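PDB 3RQI: response regulator protein from Burkholderia pseudomallei, which probably acts as a two-component response regulator, coupling phosphorylation of its receiver domain to DNA binding by a Fis-type helix-turn-helix domain. Local coordinates for the interface of chains A and B. Numbering follows the deposited sequence. Chains: chain A/B, Response regulator protein.

The interface of chains A and B. Residues chain A 152, 157-159; chain B 107, 109-111.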
loop_
_atom_site.group_PDB
_atom_site.type_symbol
_atom_site.label_atom_id
_atom_site.label_comp_id
_atom_site.label_asym_id
_atom_site.label_seq_id
_atom_site.Cartn_x
_atom_site.Cartn_y
_atom_site.Cartn_z
ATOM N N LEU A 152 -1.474 21.500 6.198
ATOM C CA LEU A 152 -0.388 20.652 6.706
ATOM C C LEU A 152 0.156 21.200 8.032
ATOM O O LEU A 152 0.398 20.438 8.972
ATOM C CB LEU A 152 0.733 20.523 5.659
ATOM C CG LEU A 152 1.913 19.565 5.887
ATOM C CD1 LEU A 152 1.478 18.100 5.843
ATOM C CD2 LEU A 152 3.008 19.820 4.862
ATOM N N ASN A 157 2.162 19.150 10.681
ATOM C CA ASN A 157 2.988 18.557 9.606
ATOM C C ASN A 157 2.713 17.059 9.355
ATOM O O ASN A 157 3.607 16.293 8.997
ATOM C CB ASN A 157 4.487 18.842 9.832
ATOM C CG ASN A 157 5.303 18.797 8.541
ATOM O OD1 ASN A 157 4.804 19.108 7.462
ATOM N ND2 ASN A 157 6.573 18.412 8.659
ATOM N N ASN A 158 1.450 16.678 9.528
ATOM C CA ASN A 158 0.976 15.309 9.360
ATOM C C ASN A 158 0.235 15.093 8.030
ATOM O O ASN A 158 -0.912 15.530 7.862
ATOM C CB ASN A 158 0.067 14.964 10.545
ATOM C CG ASN A 158 -0.297 13.502 10.609
ATOM O OD1 ASN A 158 0.062 12.710 9.733
ATOM N ND2 ASN A 158 -1.025 13.130 11.656
ATOM N N ILE A 159 0.883 14.403 7.091
ATOM C CA ILE A 159 0.317 14.227 5.740
ATOM C C ILE A 159 -0.943 13.342 5.736
ATOM O O ILE A 159 -1.821 13.507 4.881
ATOM C CB ILE A 159 1.382 13.697 4.712
ATOM C CG1 ILE A 159 1.058 14.156 3.279
ATOM C CG2 ILE A 159 1.535 12.185 4.790
ATOM C CD1 ILE A 159 1.914 13.478 2.189
ATOM N N ALA B 107 3.636 7.440 4.907
ATOM C CA ALA B 107 4.237 8.483 4.063
ATOM C C ALA B 107 4.776 9.658 4.871
ATOM O O ALA B 107 4.111 10.140 5.818
ATOM C CB ALA B 107 3.205 8.987 3.042
ATOM N N PRO B 109 5.390 13.652 4.841
ATOM C CA PRO B 109 5.808 13.982 6.192
ATOM C C PRO B 109 4.817 13.447 7.231
ATOM O O PRO B 109 3.599 13.375 6.988
ATOM C CB PRO B 109 5.827 15.537 6.193
ATOM C CG PRO B 109 4.878 15.904 5.226
ATOM C CD PRO B 109 4.773 14.819 4.176
ATOM N N ALA B 110 5.372 13.041 8.362
ATOM C CA ALA B 110 4.585 12.564 9.498
ATOM C C ALA B 110 5.198 13.216 10.714
ATOM O O ALA B 110 6.398 13.497 10.714
ATOM C CB ALA B 110 4.693 11.019 9.609
ATOM N N ASN B 111 4.399 13.479 11.744
ATOM C CA ASN B 111 4.953 13.991 12.990
ATOM C C ASN B 111 5.247 12.870 13.961
ATOM O O ASN B 111 4.873 11.714 13.733
ATOM C CB ASN B 111 4.064 15.104 13.621
ATOM C CG ASN B 111 2.646 14.639 13.944
ATOM O OD1 ASN B 111 2.418 13.539 14.449
ATOM N ND2 ASN B 111 1.680 15.516 13.700
#
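The B:Pro109 ring presents one face to A:Ile159 and A:Leu152 and its CB–CG edge to the side-chain amide of A:Asn157. Ring and amide stand steeply to each other: B:Pro109 CB lies over a face of the A:Asn157 carboxamide, 4.1 Å from its CG. Over the ring face, towards the CD side, A:Ile159 CB lies 3.6 Å from B:Pro109 CD, while A:Ile159 CD1 reaches towards the same ring carbon from beyond the edge. A:Leu152 CD1 stands off the same face, further towards CG, and adds a looser contact there. With CG1 anti to the backbone N (chi1 -152°), A:Ile159 lays CG1 and CD1 along the CD side of the proline and points CG2 at B:Ala107, whose CB is 4.0 Å from it. The amide planes of A:Asn158 and B:Asn111 are 61° apart. B:Asn111 ND2 comes in at a slant beside A:Asn158, above the amide plane but nearest its CB, 3.6 Å away.

B:Pro109 follows a cis peptide bond in the conserved Lys-Pro step after strand 104-107 of the receiver domain. A:Ile159 opens helix 159-166, the first helix of the helix-turn-helix whose recognition helix is 170-177. The patch thus docks the receiver domain of one chain against the DNA-binding domain of the other, and its twin does the same across the two-fold axis. Such an exchange would suit a dimer, although the structure alone does not establish that assembly in solution. At the start of helix 159-166, A:Ile159 N donates a hydrogen bond to the carbonyl B:Pro109 O at 2.9 Å. In this bond the donor A:Ile159 N lies 27° out of the plane of the B:Pro109 carbonyl.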